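Local coordinates for protein halogenase PltM (Pseudomonas fluorescens, PDB 6BZN) that acts as a flavin-dependent halogenase of phenolic substrates, probably accepting chloride, bromide and iodide as the halide that is installed, at residues A[31-40]-A[140-151]; A[49-57]-A[156-164]. All coordinates share one frame; numbering follows the deposited sequence.

Interaction 1 of 2, residues A[31-40]-A[140-151]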
loop_
_atom_site.group_PDB
_atom_site.type_symbol
_atom_site.label_atom_id
_atom_site.label_comp_id
_atom_site.label_asym_id
_atom_site.label_seq_id
_atom_site.Cartn_x
_atom_site.Cartn_y
_atom_site.Cartn_z
ATOM N N SER A 31 -2.677 -10.387 -13.544
ATOM C CA SER A 31 -1.279 -10.683 -13.790
ATOM C C SER A 31 -0.390 -9.520 -13.346
ATOM O O SER A 31 0.754 -9.430 -13.803
ATOM C CB SER A 31 -1.057 -10.972 -15.278
ATOM O OG SER A 31 -1.299 -9.806 -16.065
ATOM N N GLY A 32 -0.911 -8.645 -12.478
ATOM C CA GLY A 32 -0.134 -7.592 -11.836
ATOM C C GLY A 32 0.745 -8.203 -10.754
ATOM O O GLY A 32 0.795 -9.421 -10.591
ATOM N N ILE A 33 1.435 -7.371 -9.988
ATOM C CA ILE A 33 2.410 -7.900 -9.044
ATOM C C ILE A 33 1.815 -8.922 -8.069
ATOM O O ILE A 33 2.464 -9.913 -7.760
ATOM C CB ILE A 33 3.140 -6.783 -8.269
ATOM C CG1 ILE A 33 4.352 -7.357 -7.524
ATOM C CG2 ILE A 33 2.196 -6.041 -7.329
ATOM C CD1 ILE A 33 5.320 -6.277 -7.067
ATOM N N ALA A 34 0.595 -8.685 -7.591
ATOM C CA ALA A 34 -0.058 -9.629 -6.679
ATOM C C ALA A 34 -0.263 -10.992 -7.325
ATOM O O ALA A 34 0.134 -12.013 -6.765
ATOM C CB ALA A 34 -1.385 -9.079 -6.205
ATOM N N GLY A 35 -0.872 -11.006 -8.504
ATOM C CA GLY A 35 -1.154 -12.275 -9.200
ATOM C C GLY A 35 0.117 -12.999 -9.612
ATOM O O GLY A 35 0.228 -14.223 -9.479
ATOM N N ALA A 36 1.087 -12.228 -10.089
ATOM C CA ALA A 36 2.356 -12.776 -10.531
ATOM C C ALA A 36 3.151 -13.413 -9.390
ATOM O O ALA A 36 3.684 -14.504 -9.545
ATOM C CB ALA A 36 3.190 -11.704 -11.192
ATOM N N LEU A 37 3.262 -12.724 -8.258
ATOM C CA LEU A 37 4.012 -13.293 -7.136
ATOM C C LEU A 37 3.323 -14.518 -6.543
ATOM O O LEU A 37 3.997 -15.494 -6.194
ATOM C CB LEU A 37 4.270 -12.255 -6.050
ATOM C CG LEU A 37 5.164 -11.101 -6.476
ATOM C CD1 LEU A 37 5.309 -10.149 -5.292
ATOM C CD2 LEU A 37 6.523 -11.564 -6.961
ATOM N N THR A 38 2.000 -14.453 -6.416
ATOM C CA THR A 38 1.201 -15.610 -6.030
ATOM C C THR A 38 1.464 -16.789 -6.962
ATOM O O THR A 38 1.725 -17.909 -6.500
ATOM C CB THR A 38 -0.297 -15.269 -5.984
ATOM O OG1 THR A 38 -0.493 -14.143 -5.112
ATOM C CG2 THR A 38 -1.099 -16.451 -5.491
ATOM N N GLY A 39 1.447 -16.533 -8.264
ATOM C CA GLY A 39 1.654 -17.600 -9.239
ATOM C C GLY A 39 3.054 -18.170 -9.166
ATOM O O GLY A 39 3.242 -19.382 -9.293
ATOM N N ALA A 40 4.038 -17.300 -8.947
ATOM C CA ALA A 40 5.406 -17.749 -8.873
ATOM C C ALA A 40 5.626 -18.683 -7.690
ATOM O O ALA A 40 6.202 -19.752 -7.852
ATOM C CB ALA A 40 6.348 -16.574 -8.790
ATOM N N ARG A 140 5.485 0.929 -11.887
ATOM C CA ARG A 140 4.778 -0.357 -11.875
ATOM C C ARG A 140 4.717 -1.073 -13.225
ATOM O O ARG A 140 4.778 -2.306 -13.274
ATOM C CB ARG A 140 3.384 -0.185 -11.281
ATOM C CG ARG A 140 3.387 0.161 -9.792
ATOM C CD ARG A 140 3.825 -0.998 -8.901
ATOM N NE ARG A 140 2.904 -2.120 -9.100
ATOM C CZ ARG A 140 1.723 -2.257 -8.502
ATOM N NH1 ARG A 140 1.322 -1.425 -7.554
ATOM N NH2 ARG A 140 0.956 -3.288 -8.831
ATOM N N GLN A 141 4.650 -0.330 -14.328
ATOM C CA GLN A 141 4.726 -1.003 -15.629
ATOM C C GLN A 141 5.925 -1.939 -15.757
ATOM O O GLN A 141 5.819 -2.999 -16.351
ATOM C CB GLN A 141 4.690 -0.018 -16.800
ATOM C CG GLN A 141 5.821 0.990 -16.868
ATOM C CD GLN A 141 5.921 1.628 -18.242
ATOM O OE1 GLN A 141 5.163 2.532 -18.570
ATOM N NE2 GLN A 141 6.876 1.150 -19.057
ATOM N N ASP A 142 7.076 -1.543 -15.224
ATOM C CA ASP A 142 8.295 -2.345 -15.372
ATOM C C ASP A 142 8.421 -3.365 -14.258
ATOM O O ASP A 142 8.816 -4.505 -14.497
ATOM C CB ASP A 142 9.529 -1.456 -15.419
ATOM C CG ASP A 142 9.643 -0.646 -16.726
ATOM O OD1 ASP A 142 8.900 -0.895 -17.712
ATOM O OD2 ASP A 142 10.501 0.272 -16.746
ATOM N N ILE A 143 8.058 -2.963 -13.045
ATOM C CA ILE A 143 8.098 -3.851 -11.892
ATOM C C ILE A 143 7.157 -5.037 -12.093
ATOM O O ILE A 143 7.565 -6.185 -11.896
ATOM C CB ILE A 143 7.748 -3.081 -10.589
ATOM C CG1 ILE A 143 8.828 -2.038 -10.272
ATOM C CG2 ILE A 143 7.523 -4.019 -9.408
ATOM C CD1 ILE A 143 10.183 -2.590 -9.899
ATOM N N ASP A 144 5.918 -4.760 -12.490
ATOM C CA ASP A 144 4.907 -5.821 -12.644
ATOM C C ASP A 144 5.230 -6.766 -13.789
ATOM O O ASP A 144 4.995 -7.958 -13.678
ATOM C CB ASP A 144 3.493 -5.241 -12.796
ATOM C CG ASP A 144 2.983 -4.602 -11.490
ATOM O OD1 ASP A 144 3.799 -4.255 -10.604
ATOM O OD2 ASP A 144 1.762 -4.439 -11.341
ATOM N N TYR A 145 5.784 -6.244 -14.881
ATOM C CA TYR A 145 6.118 -7.097 -16.013
ATOM C C TYR A 145 7.237 -8.058 -15.567
ATOM O O TYR A 145 7.156 -9.262 -15.801
ATOM C CB TYR A 145 6.544 -6.292 -17.245
ATOM C CG TYR A 145 6.329 -6.978 -18.601
ATOM C CD1 TYR A 145 5.877 -8.303 -18.707
ATOM C CD2 TYR A 145 6.596 -6.292 -19.787
ATOM C CE1 TYR A 145 5.677 -8.910 -19.942
ATOM C CE2 TYR A 145 6.411 -6.902 -21.026
ATOM C CZ TYR A 145 5.946 -8.210 -21.095
ATOM O OH TYR A 145 5.739 -8.830 -22.314
ATOM N N PHE A 146 8.238 -7.523 -14.867
ATOM C CA PHE A 146 9.309 -8.346 -14.273
ATOM C C PHE A 146 8.757 -9.432 -13.344
ATOM O O PHE A 146 9.181 -10.576 -13.415
ATOM C CB PHE A 146 10.305 -7.449 -13.533
ATOM C CG PHE A 146 11.468 -8.178 -12.941
ATOM C CD1 PHE A 146 11.414 -8.647 -11.626
ATOM C CD2 PHE A 146 12.623 -8.380 -13.673
ATOM C CE1 PHE A 146 12.499 -9.308 -11.065
ATOM C CE2 PHE A 146 13.703 -9.054 -13.126
ATOM C CZ PHE A 146 13.647 -9.508 -11.817
ATOM N N ALA A 147 7.806 -9.064 -12.490
ATOM C CA ALA A 147 7.150 -10.019 -11.604
ATOM C C ALA A 147 6.474 -11.142 -12.388
ATOM O O ALA A 147 6.644 -12.324 -12.044
ATOM C CB ALA A 147 6.133 -9.315 -10.705
ATOM N N LEU A 148 5.743 -10.800 -13.445
ATOM C CA LEU A 148 5.141 -11.850 -14.273
ATOM C C LEU A 148 6.216 -12.764 -14.859
ATOM O O LEU A 148 6.026 -13.974 -14.944
ATOM C CB LEU A 148 4.295 -11.271 -15.398
ATOM C CG LEU A 148 3.578 -12.308 -16.277
ATOM C CD1 LEU A 148 2.657 -13.209 -15.457
ATOM C CD2 LEU A 148 2.774 -11.597 -17.343
ATOM N N MET A 149 7.330 -12.189 -15.284
ATOM C CA MET A 149 8.422 -13.005 -15.808
ATOM C C MET A 149 8.929 -14.002 -14.755
ATOM O O MET A 149 9.241 -15.147 -15.098
ATOM C CB MET A 149 9.557 -12.154 -16.347
ATOM C CG MET A 149 9.182 -11.315 -17.552
ATOM S SD MET A 149 10.508 -10.141 -17.920
ATOM C CE MET A 149 9.642 -8.991 -18.996
ATOM N N ILE A 150 8.967 -13.602 -13.482
ATOM C CA ILE A 150 9.322 -14.551 -12.408
ATOM C C ILE A 150 8.384 -15.763 -12.451
ATOM O O ILE A 150 8.836 -16.909 -12.444
ATOM C CB ILE A 150 9.256 -13.944 -10.987
ATOM C CG1 ILE A 150 10.200 -12.740 -10.869
ATOM C CG2 ILE A 150 9.631 -15.014 -9.957
ATOM C CD1 ILE A 150 10.183 -12.030 -9.531
ATOM N N ALA A 151 7.080 -15.496 -12.477
ATOM C CA ALA A 151 6.077 -16.564 -12.488
ATOM C C ALA A 151 6.223 -17.490 -13.692
ATOM O O ALA A 151 6.179 -18.721 -13.553
ATOM C CB ALA A 151 4.688 -15.978 -12.469
#
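I33 drives its branched side chain into helix 140-151 as a knob, seated in a hole formed by R140, I143, D144 and A147. Its torsions hand each branch a different neighbour. With CG1 anti to the backbone N (chi1 -168°), that carbon comes down on the methyl of A147, CG1 to CB 4.1 Å, and the extended chi2 carries CD1 on to I143 CG2 at 3.9 Å. The other branch, CG2, meets the R140 guanidinium obliquely, 3.4 Å from NH2, the two side chains crossing at about a right angle.

R140 is bent at chi2 and chi3, which curls its chain along its own helix to D144, one turn on. There it grips the carboxylate side-on, NE to OD1 at 2.8 Å and NH2 to OD2 at 2.9 Å, and so fixes the rotation of both groups. OD2 also takes a weak bond from I33 N, 3.2 Å long, in the first turn of the opposing helix; that helix start would probably stabilise the negative charge further. The glycines G32 and G35 belong to a GxGxxG pattern consistent with the dinucleotide-binding turn of a Rossmann-type FAD domain, and I33, A34 and R140 are FAD-binding residues of this enzyme.

Beyond that turn small residues let the helices approach to 7.8 Å between axes, running nearly parallel at 19°. A36 lays its CB over the backbone joining A147 to L148, 3.5 Å from L148 N. One turn later A40 CB touches both A151 CA and I150 CG2, while F358 of helix 352-374 covers I33 and L37.

Interaction 2 of 2, residues A[49-57]-A[156-164]; sequences VLILDSAQH and AESRQNIKI
Q160 reaches across to H57 with its amide oxygen, OE1 accepting from H57 N at 3.0 Å, nearly in line with the C=O bond. A bend at chi2 (-95°) turns the amide toward the 49-57 segment. The oxygen meets the imidazole at its edge, 3.2 Å from H57 CD2, with amide and ring planes only 10° apart. A water bridges the same OE1 to H57 O. These contacts belong to one of two modelled conformers of Q160 and may not hold in the other. Outside the pair, S31 O takes H57 NE2 and S31 OG takes Q160 NE2.

N161 contributes its backbone N, which donates to A55 O at 3.0 Å from above the carbonyl plane, and its side-chain amide, stacked alongside that of Q56 with planes 26° apart. Next to it I162 N bonds to D53 O at 3.2 Å.

These loops continue a parallel ladder in which L50, I51 and L52 pair with E157, S158 and R159, and I51 N to E157 O, at 2.7 Å, is one rung. Strand 157-159 is the outermost of a five-stranded parallel sheet of Rossmann type, with 49-52 next to it.

L52 packs alongside R159, CD2 to CB 4.1 Å, and its CB touches I162 CD1. On the same face L50 CD1 lies 3.6 Å from E157 CG, and L50 CD2 covers a face of the R159 guanidinium. E157 OE2 holds R159 NE at 3.0 Å, and its OE1 bonds to Y24 OH. Cutting E157 back to an alanine is likely to leave R159 NE without its carboxylate mate, strip CG and the carboxylate from L50 CD1 and cost Y24 OH one partner.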
loop_
_atom_site.group_PDB
_atom_site.type_symbol
_atom_site.label_atom_id
_atom_site.label_comp_id
_atom_site.label_asym_id
_atom_site.label_seq_id
_atom_site.Cartn_x
_atom_site.Cartn_y
_atom_site.Cartn_z
ATOM N N VAL A 49 -0.337 -23.793 -12.284
ATOM C CA VAL A 49 -1.031 -22.520 -12.085
ATOM C C VAL A 49 -1.343 -21.894 -13.427
ATOM O O VAL A 49 -0.509 -21.954 -14.331
ATOM C CB VAL A 49 -0.132 -21.583 -11.264
ATOM C CG1 VAL A 49 -0.745 -20.208 -11.152
ATOM C CG2 VAL A 49 0.101 -22.186 -9.880
ATOM N N LEU A 50 -2.529 -21.296 -13.538
ATOM C CA LEU A 50 -2.934 -20.532 -14.708
ATOM C C LEU A 50 -3.306 -19.128 -14.263
ATOM O O LEU A 50 -4.216 -18.950 -13.430
ATOM C CB LEU A 50 -4.139 -21.163 -15.395
ATOM C CG LEU A 50 -4.671 -20.399 -16.620
ATOM C CD1 LEU A 50 -3.586 -20.250 -17.688
ATOM C CD2 LEU A 50 -5.901 -21.101 -17.176
ATOM N N ILE A 51 -2.598 -18.145 -14.817
ATOM C CA ILE A 51 -2.884 -16.748 -14.578
ATOM C C ILE A 51 -3.668 -16.192 -15.762
ATOM O O ILE A 51 -3.210 -16.286 -16.904
ATOM C CB ILE A 51 -1.583 -15.944 -14.381
ATOM C CG1 ILE A 51 -0.795 -16.508 -13.202
ATOM C CG2 ILE A 51 -1.879 -14.468 -14.171
ATOM C CD1 ILE A 51 0.590 -15.919 -13.059
ATOM N N LEU A 52 -4.822 -15.598 -15.480
ATOM C CA LEU A 52 -5.707 -15.013 -16.501
ATOM C C LEU A 52 -5.791 -13.526 -16.309
ATOM O O LEU A 52 -5.964 -13.087 -15.190
ATOM C CB LEU A 52 -7.114 -15.575 -16.345
ATOM C CG LEU A 52 -7.258 -17.078 -16.524
ATOM C CD1 LEU A 52 -8.697 -17.492 -16.243
ATOM C CD2 LEU A 52 -6.811 -17.519 -17.917
ATOM N N ASP A 53 -5.684 -12.743 -17.382
ATOM C CA ASP A 53 -5.867 -11.293 -17.282
ATOM C C ASP A 53 -6.556 -10.763 -18.527
ATOM O O ASP A 53 -6.184 -11.146 -19.645
ATOM C CB ASP A 53 -4.514 -10.586 -17.118
ATOM C CG ASP A 53 -4.642 -9.186 -16.486
ATOM O OD1 ASP A 53 -5.697 -8.519 -16.653
ATOM O OD2 ASP A 53 -3.678 -8.757 -15.806
ATOM N N SER A 54 -7.524 -9.871 -18.334
ATOM C CA SER A 54 -8.192 -9.209 -19.462
ATOM C C SER A 54 -7.296 -8.141 -20.075
ATOM O O SER A 54 -7.451 -7.787 -21.246
ATOM C CB SER A 54 -9.537 -8.607 -19.051
ATOM O OG SER A 54 -9.362 -7.646 -18.029
ATOM N N ALA A 55 -6.362 -7.621 -19.283
ATOM C CA ALA A 55 -5.414 -6.626 -19.767
ATOM C C ALA A 55 -4.177 -7.328 -20.326
ATOM O O ALA A 55 -4.099 -8.564 -20.348
ATOM C CB ALA A 55 -5.034 -5.693 -18.629
ATOM N N GLN A 56 -3.216 -6.531 -20.780
ATOM C CA GLN A 56 -1.920 -7.056 -21.171
ATOM C C GLN A 56 -0.772 -6.157 -20.739
ATOM O O GLN A 56 -0.952 -4.971 -20.525
ATOM C CB GLN A 56 -1.869 -7.339 -22.672
ATOM C CG GLN A 56 -2.210 -6.197 -23.604
ATOM C CD GLN A 56 -2.557 -6.706 -25.002
ATOM O OE1 GLN A 56 -1.999 -7.711 -25.470
ATOM N NE2 GLN A 56 -3.500 -6.039 -25.662
ATOM N N HIS A 57 0.404 -6.752 -20.585
ATOM C CA HIS A 57 1.614 -6.001 -20.268
ATOM C C HIS A 57 2.199 -5.482 -21.584
ATOM O O HIS A 57 2.046 -6.137 -22.613
ATOM C CB HIS A 57 2.635 -6.878 -19.548
ATOM C CG HIS A 57 2.209 -7.282 -18.177
ATOM N ND1 HIS A 57 2.509 -6.534 -17.059
ATOM C CD2 HIS A 57 1.468 -8.326 -17.743
ATOM C CE1 HIS A 57 1.996 -7.121 -15.991
ATOM N NE2 HIS A 57 1.353 -8.204 -16.382
ATOM N N ALA A 156 4.397 -21.156 -14.179
ATOM C CA ALA A 156 3.026 -20.666 -14.233
ATOM C C ALA A 156 2.660 -20.379 -15.692
ATOM O O ALA A 156 3.481 -19.844 -16.441
ATOM C CB ALA A 156 2.862 -19.410 -13.385
ATOM N N GLU A 157 1.466 -20.795 -16.108
ATOM C CA GLU A 157 0.932 -20.423 -17.418
ATOM C C GLU A 157 0.189 -19.104 -17.286
ATOM O O GLU A 157 -0.415 -18.837 -16.250
ATOM C CB GLU A 157 0.009 -21.508 -17.972
ATOM C CG GLU A 157 -0.532 -21.215 -19.371
ATOM C CD GLU A 157 -1.485 -22.283 -19.898
ATOM O OE1 GLU A 157 -1.388 -23.457 -19.432
ATOM O OE2 GLU A 157 -2.321 -21.923 -20.781
ATOM N N SER A 158 0.244 -18.296 -18.341
ATOM C CA SER A 158 -0.398 -16.985 -18.377
ATOM C C SER A 158 -1.116 -16.811 -19.709
ATOM O O SER A 158 -0.538 -17.116 -20.751
ATOM C CB SER A 158 0.639 -15.884 -18.228
ATOM O OG SER A 158 0.070 -14.614 -18.476
ATOM N N ARG A 159 -2.363 -16.350 -19.656
ATOM C CA ARG A 159 -3.116 -15.926 -20.835
ATOM C C ARG A 159 -3.553 -14.496 -20.585
ATOM O O ARG A 159 -4.296 -14.220 -19.626
ATOM C CB ARG A 159 -4.330 -16.812 -21.084
ATOM C CG ARG A 159 -3.987 -18.279 -21.199
ATOM C CD ARG A 159 -5.179 -19.125 -21.618
ATOM N NE ARG A 159 -4.960 -20.528 -21.272
ATOM C CZ ARG A 159 -5.798 -21.531 -21.536
ATOM N NH1 ARG A 159 -6.941 -21.320 -22.175
ATOM N NH2 ARG A 159 -5.477 -22.759 -21.147
ATOM N N GLN A 160 -3.066 -13.615 -21.457
ATOM C CA GLN A 160 -3.338 -12.184 -21.448
ATOM C C GLN A 160 -4.430 -11.846 -22.441
ATOM O O GLN A 160 -4.730 -12.640 -23.338
ATOM C CB GLN A 160 -2.083 -11.430 -21.886
ATOM C CG GLN A 160 -0.845 -11.735 -21.071
ATOM C CD GLN A 160 -0.645 -10.725 -19.971
ATOM O OE1 GLN A 160 -0.135 -9.639 -20.223
ATOM N NE2 GLN A 160 -1.053 -11.067 -18.751
ATOM N N ASN A 161 -5.011 -10.658 -22.287
ATOM C CA ASN A 161 -6.010 -10.150 -23.233
ATOM C C ASN A 161 -7.202 -11.098 -23.445
ATOM O O ASN A 161 -7.729 -11.202 -24.549
ATOM C CB ASN A 161 -5.321 -9.813 -24.571
ATOM C CG ASN A 161 -6.115 -8.838 -25.405
ATOM O OD1 ASN A 161 -6.847 -8.008 -24.874
ATOM N ND2 ASN A 161 -5.964 -8.925 -26.723
ATOM N N ILE A 162 -7.600 -11.804 -22.383
ATOM C CA ILE A 162 -8.704 -12.780 -22.461
ATOM C C ILE A 162 -9.980 -12.161 -21.929
ATOM O O ILE A 162 -9.964 -11.081 -21.350
ATOM C CB ILE A 162 -8.405 -14.148 -21.771
ATOM C CG1 ILE A 162 -7.956 -14.016 -20.310
ATOM C CG2 ILE A 162 -7.361 -14.919 -22.558
ATOM C CD1 ILE A 162 -9.036 -13.574 -19.345
ATOM N N LYS A 163 -11.090 -12.836 -22.161
ATOM C CA LYS A 163 -12.375 -12.411 -21.641
ATOM C C LYS A 163 -12.975 -13.596 -20.898
ATOM O O LYS A 163 -13.219 -14.643 -21.485
ATOM C CB LYS A 163 -13.280 -11.931 -22.790
ATOM C CG LYS A 163 -14.717 -11.571 -22.410
ATOM C CD LYS A 163 -14.807 -10.702 -21.160
ATOM C CE LYS A 163 -16.019 -9.774 -21.168
ATOM N NZ LYS A 163 -17.324 -10.487 -21.095
ATOM N N ILE A 164 -13.153 -13.434 -19.593
ATOM C CA ILE A 164 -13.795 -14.442 -18.769
ATOM C C ILE A 164 -15.293 -14.290 -18.958
ATOM O O ILE A 164 -15.830 -13.220 -18.716
ATOM C CB ILE A 164 -13.437 -14.268 -17.277
ATOM C CG1 ILE A 164 -11.954 -14.571 -17.060
ATOM C CG2 ILE A 164 -14.295 -15.180 -16.400
ATOM C CD1 ILE A 164 -11.397 -13.999 -15.775
HETATM O O HOH W 1 -9.871 -8.544 -22.851
HETATM O O HOH W 2 1.190 -8.980 -22.813
#

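The centres of interactions 1 and 2 lie 12 Å apart, and S31 and H57 join them directly. S31 OG probably hydrogen-bonds D53 OD2 at 2.6 Å, tying the glycine-containing turn to the end of strand 49-52, and S31 O probably accepts from H57 NE2 at 2.9 Å. From the other helix, L148 CD2 packs on H57 CD2 at 3.5 Å. Each helix precedes its strand in the chain, 33-44 before 49-52 and 140-153 before 157-159, so the helix pair and the strand pair link the same two parts of the fold. I33, A34 and R140 of interaction 1 and D53 of interaction 2 all belong to one FAD site, with no FAD bound in this model.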